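Local coordinates for serine protease inhibitor 4, isoform B (Drosophila melanogaster, PDB 4P0F), which is a serpin that probably inhibits serine and perhaps cysteine endopeptidases, captured here in its cleaved form, at residues 280-285 and 314-319; 39-44 and 333-338. All blocks are in the same frame, centred on the assembly; numbering follows the deposited sequence.

Interaction 1: residues 280-285 and 314-319; sequences VELSEV and SAIIHK
In β-sheet A of the serpin fold, the antiparallel pairing of strands 263-281 (6A) and 311-324 (5A) runs out where V280 faces H318 and E281 faces I317. V280 and H318 form the hydrogen-bonded pair: V280 N lies 2.9 Å from H318 O, and H318 N meets V280 O at the same length with an N-H...O angle of 168°. E281 and I317 follow as a non-hydrogen-bonded pair, their CA atoms 4.4 Å apart. L282, the N-cap residue of helix 283-288, adds one further backbone bond, L282 N to I316 O at 2.7 Å.

The E281 carboxylate prolongs this ladder beyond the strand. Its chain starts with CG anti to the backbone N (chi1 -163°) and bends at chi2; OE2 then accepts I316 N at 2.8 Å on its anti side, almost straight at 174°. The syn lone pair of the same oxygen takes the S283 hydroxyl, while S283 N reaches OE1 from above the carboxylate plane, which ties the strand end to the first helical turn. On the buried side, L282 crosses I316 at about a right angle, CB to CG2 at 4.0 Å, and L282 CD1 rests obliquely 3.7 Å from H318 CB.

Interaction 2: residues 39-44 and 333-338; sequences FSIQTC and AATGMA
S40 and T335 meet where helix 38-49, helix B of the serpin fold, packs against strand 328-341. That strand lies antiparallel to both 161-174 and 311-324, the place of the inserted reactive-centre loop (strand 4A) in a cleaved serpin; the site corresponds to the shutter region of the family. The short segments run nearly in the same sense, their axes 26° apart and 7.5 Å at closest approach, and all the touching residues are buried.

The polar part of the contact joins two hydroxyls. S40 OG, anti to its own backbone N (chi1 174°), extends from the helix to a hydrogen bond of 2.8 Å with T335 OG1. Each oxygen has a second partner: N167 OD1 for S40, and H318 ND1, on the adjoining strand, for T335. The result is a buried chain of polar groups running from strand 161-174 through the helix and the inserted strand to strand 311-324. An alanine in place of T335 would probably leave S40 OG and H318 ND1 each without its hydroxyl mate and open a gap beside C44, where the methyl had packed.

The van der Waals packing has two centres. Around T335, I41 CG1 packs against the hydroxyl oxygen OG1 at 3.7 Å, the two side chains crossing at about a right angle, while T335 CG2 on the other branch packs 3.9 Å from C44 CB. One helical turn after S40, C44 directs its sulfur at the strand, SG lying 3.7 Å from T335 O. With SD anti to CA (chi2 -172°), M337 brings SD to 3.8 Å from C44 O, while its CG sits 3.5 Å from C44 SG.

Interactions 1 and 2 share β-sheet A: strands 311-324 and 328-341 follow each other in the chain and lie side by side, and the centres of the two contacts are about 9 Å apart. Two probable hydrogen bonds join them directly, the backbone pair I317 N to G336 O at 2.8 Å and the side-chain pair H318 ND1 to T335 OG1 at 2.7 Å. H318 therefore links both: its backbone pairs with V280 at the end of strand 6A, while its ring reaches the inserted strand in 333-338, with NE2 bonded to S37 N just ahead of helix 38-49. I41 of that helix also packs on L282, and so touches both contacts.

Interaction 1: residues 280-285 and 314-319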
loop_
_atom_site.group_PDB
_atom_site.type_symbol
_atom_site.label_atom_id
_atom_site.label_comp_id
_atom_site.label_asym_id
_atom_site.label_seq_id
_atom_site.Cartn_x
_atom_site.Cartn_y
_atom_site.Cartn_z
ATOM N N VAL A 280 -0.374 10.758 -1.943
ATOM C CA VAL A 280 -1.474 11.310 -1.186
ATOM C C VAL A 280 -1.067 11.532 0.261
ATOM O O VAL A 280 -0.260 10.770 0.808
ATOM C CB VAL A 280 -2.712 10.376 -1.235
ATOM C CG1 VAL A 280 -2.406 9.029 -0.589
ATOM C CG2 VAL A 280 -3.917 11.025 -0.585
ATOM N N GLU A 281 -1.596 12.596 0.858
ATOM C CA GLU A 281 -1.474 12.809 2.289
ATOM C C GLU A 281 -2.755 12.208 2.890
ATOM O O GLU A 281 -3.865 12.547 2.467
ATOM C CB GLU A 281 -1.287 14.301 2.626
ATOM C CG GLU A 281 -0.752 14.573 4.033
ATOM C CD GLU A 281 -1.788 14.362 5.107
ATOM O OE1 GLU A 281 -2.974 14.601 4.830
ATOM O OE2 GLU A 281 -1.418 13.971 6.233
ATOM N N LEU A 282 -2.588 11.281 3.827
ATOM C CA LEU A 282 -3.675 10.380 4.235
ATOM C C LEU A 282 -4.498 10.845 5.444
ATOM O O LEU A 282 -5.347 10.097 5.921
ATOM C CB LEU A 282 -3.096 8.994 4.536
ATOM C CG LEU A 282 -2.696 8.140 3.331
ATOM C CD1 LEU A 282 -1.960 6.907 3.779
ATOM C CD2 LEU A 282 -3.932 7.734 2.530
ATOM N N SER A 283 -4.275 12.070 5.930
ATOM C CA SER A 283 -5.003 12.550 7.109
ATOM C C SER A 283 -6.513 12.481 6.915
ATOM O O SER A 283 -7.246 12.043 7.805
ATOM C CB SER A 283 -4.611 13.995 7.445
ATOM O OG SER A 283 -3.279 14.052 7.917
ATOM N N GLU A 284 -6.979 12.926 5.753
ATOM C CA GLU A 284 -8.403 12.948 5.474
ATOM C C GLU A 284 -8.981 11.528 5.448
ATOM O O GLU A 284 -10.057 11.289 6.005
ATOM C CB GLU A 284 -8.669 13.673 4.156
ATOM C CG GLU A 284 -10.142 13.890 3.841
ATOM C CD GLU A 284 -10.352 14.520 2.475
ATOM O OE1 GLU A 284 -9.441 15.226 1.998
ATOM O OE2 GLU A 284 -11.421 14.300 1.870
ATOM N N VAL A 285 -8.269 10.592 4.825
ATOM C CA VAL A 285 -8.710 9.195 4.784
ATOM C C VAL A 285 -8.819 8.646 6.212
ATOM O O VAL A 285 -9.828 8.029 6.570
ATOM C CB VAL A 285 -7.755 8.314 3.944
ATOM C CG1 VAL A 285 -7.971 6.831 4.219
ATOM C CG2 VAL A 285 -7.941 8.606 2.467
ATOM N N SER A 314 1.314 15.339 12.433
ATOM C CA SER A 314 1.171 16.490 11.539
ATOM C C SER A 314 0.997 16.106 10.074
ATOM O O SER A 314 0.511 16.907 9.281
ATOM C CB SER A 314 2.386 17.408 11.658
ATOM O OG SER A 314 3.578 16.655 11.546
ATOM N N ALA A 315 1.438 14.907 9.704
ATOM C CA ALA A 315 1.272 14.449 8.329
ATOM C C ALA A 315 1.407 12.944 8.214
ATOM O O ALA A 315 2.181 12.321 8.938
ATOM C CB ALA A 315 2.286 15.130 7.421
ATOM N N ILE A 316 0.638 12.357 7.293
ATOM C CA ILE A 316 0.840 10.978 6.878
ATOM C C ILE A 316 0.934 11.004 5.365
ATOM O O ILE A 316 -0.034 11.358 4.706
ATOM C CB ILE A 316 -0.307 10.028 7.294
ATOM C CG1 ILE A 316 -0.602 10.139 8.789
ATOM C CG2 ILE A 316 0.046 8.592 6.900
ATOM C CD1 ILE A 316 -1.757 9.247 9.264
ATOM N N ILE A 317 2.104 10.684 4.820
ATOM C CA ILE A 317 2.319 10.787 3.378
ATOM C C ILE A 317 2.561 9.401 2.805
ATOM O O ILE A 317 3.348 8.633 3.338
ATOM C CB ILE A 317 3.507 11.711 3.049
ATOM C CG1 ILE A 317 3.231 13.125 3.566
ATOM C CG2 ILE A 317 3.742 11.748 1.555
ATOM C CD1 ILE A 317 4.467 13.981 3.727
ATOM N N HIS A 318 1.865 9.083 1.719
ATOM C CA HIS A 318 2.026 7.801 1.067
ATOM C C HIS A 318 2.318 8.022 -0.392
ATOM O O HIS A 318 1.657 8.831 -1.047
ATOM C CB HIS A 318 0.776 6.946 1.224
ATOM C CG HIS A 318 0.924 5.555 0.696
ATOM N ND1 HIS A 318 1.655 4.585 1.347
ATOM C CD2 HIS A 318 0.421 4.963 -0.414
ATOM C CE1 HIS A 318 1.588 3.455 0.667
ATOM N NE2 HIS A 318 0.850 3.659 -0.409
ATOM N N LYS A 319 3.311 7.302 -0.889
ATOM C CA LYS A 319 3.641 7.335 -2.312
ATOM C C LYS A 319 3.825 5.923 -2.812
ATOM O O LYS A 319 4.403 5.095 -2.120
ATOM C CB LYS A 319 4.908 8.147 -2.563
ATOM C CG LYS A 319 4.765 9.634 -2.344
ATOM C CD LYS A 319 5.882 10.398 -3.077
ATOM C CE LYS A 319 5.847 11.892 -2.752
ATOM N NZ LYS A 319 6.944 12.713 -3.378
#

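Interaction 2: residues 39-44 and 333-338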
loop_
_atom_site.group_PDB
_atom_site.type_symbol
_atom_site.label_atom_id
_atom_site.label_comp_id
_atom_site.label_asym_id
_atom_site.label_seq_id
_atom_site.Cartn_x
_atom_site.Cartn_y
_atom_site.Cartn_z
ATOM N N PHE A 39 -0.537 -2.571 3.059
ATOM C CA PHE A 39 0.348 -3.169 4.049
ATOM C C PHE A 39 1.285 -2.119 4.639
ATOM O O PHE A 39 1.536 -2.101 5.853
ATOM C CB PHE A 39 1.171 -4.305 3.452
ATOM C CG PHE A 39 2.091 -4.951 4.446
ATOM C CD1 PHE A 39 3.365 -4.456 4.654
ATOM C CD2 PHE A 39 1.667 -6.024 5.210
ATOM C CE1 PHE A 39 4.204 -5.030 5.595
ATOM C CE2 PHE A 39 2.507 -6.602 6.148
ATOM C CZ PHE A 39 3.781 -6.098 6.337
ATOM N N SER A 40 1.824 -1.264 3.777
ATOM C CA SER A 40 2.736 -0.209 4.206
ATOM C C SER A 40 2.034 0.779 5.137
ATOM O O SER A 40 2.589 1.201 6.171
ATOM C CB SER A 40 3.305 0.516 2.982
ATOM O OG SER A 40 4.080 1.639 3.334
ATOM N N ILE A 41 0.820 1.154 4.763
ATOM C CA ILE A 41 0.046 2.100 5.546
ATOM C C ILE A 41 -0.293 1.513 6.911
ATOM O O ILE A 41 -0.099 2.172 7.936
ATOM C CB ILE A 41 -1.244 2.516 4.796
ATOM C CG1 ILE A 41 -0.875 3.269 3.511
ATOM C CG2 ILE A 41 -2.134 3.388 5.673
ATOM C CD1 ILE A 41 -2.000 3.406 2.535
ATOM N N GLN A 42 -0.811 0.288 6.940
ATOM C CA GLN A 42 -1.204 -0.315 8.216
ATOM C C GLN A 42 -0.000 -0.520 9.145
ATOM O O GLN A 42 -0.091 -0.292 10.357
ATOM C CB GLN A 42 -1.906 -1.646 7.996
ATOM C CG GLN A 42 -2.735 -2.103 9.182
ATOM C CD GLN A 42 -3.137 -3.561 9.098
ATOM O OE1 GLN A 42 -2.317 -4.433 8.817
ATOM N NE2 GLN A 42 -4.415 -3.837 9.353
ATOM N N THR A 43 1.129 -0.929 8.570
ATOM C CA THR A 43 2.345 -1.168 9.332
ATOM C C THR A 43 2.850 0.127 9.946
ATOM O O THR A 43 3.167 0.172 11.136
ATOM C CB THR A 43 3.437 -1.795 8.445
ATOM O OG1 THR A 43 2.961 -3.046 7.940
ATOM C CG2 THR A 43 4.711 -2.048 9.234
ATOM N N CYS A 44 2.896 1.191 9.152
ATOM C CA CYS A 44 3.405 2.470 9.652
ATOM C C CYS A 44 2.512 2.981 10.772
ATOM O O CYS A 44 2.989 3.435 11.819
ATOM C CB CYS A 44 3.480 3.504 8.541
ATOM S SG CYS A 44 4.332 5.008 9.068
ATOM N N ALA A 333 6.404 1.268 -2.576
ATOM C CA ALA A 333 5.639 2.268 -1.867
ATOM C C ALA A 333 6.360 2.627 -0.584
ATOM O O ALA A 333 7.208 1.875 -0.109
ATOM C CB ALA A 333 4.236 1.764 -1.559
ATOM N N ALA A 334 6.004 3.771 -0.023
ATOM C CA ALA A 334 6.460 4.121 1.312
ATOM C C ALA A 334 5.421 4.983 1.988
ATOM O O ALA A 334 4.667 5.698 1.326
ATOM C CB ALA A 334 7.820 4.837 1.264
ATOM N N THR A 335 5.373 4.872 3.314
ATOM C CA THR A 335 4.493 5.674 4.144
ATOM C C THR A 335 5.325 6.349 5.234
ATOM O O THR A 335 6.099 5.686 5.916
ATOM C CB THR A 335 3.388 4.826 4.803
ATOM O OG1 THR A 335 2.719 4.025 3.820
ATOM C CG2 THR A 335 2.370 5.719 5.497
ATOM N N GLY A 336 5.185 7.667 5.348
ATOM C CA GLY A 336 5.877 8.432 6.370
ATOM C C GLY A 336 4.873 9.163 7.237
ATOM O O GLY A 336 4.003 9.865 6.727
ATOM N N MET A 337 5.011 8.994 8.551
ATOM C CA MET A 337 4.154 9.676 9.523
ATOM C C MET A 337 4.987 10.631 10.342
ATOM O O MET A 337 5.880 10.192 11.059
ATOM C CB MET A 337 3.476 8.687 10.461
ATOM C CG MET A 337 2.372 7.838 9.831
ATOM S SD MET A 337 1.444 6.859 11.044
ATOM C CE MET A 337 1.452 8.022 12.419
ATOM N N ALA A 338 4.699 11.921 10.236
ATOM C CA ALA A 338 5.424 12.933 11.006
ATOM C C ALA A 338 4.700 13.208 12.307
ATOM O O ALA A 338 3.510 13.480 12.296
ATOM C CB ALA A 338 5.571 14.203 10.203
#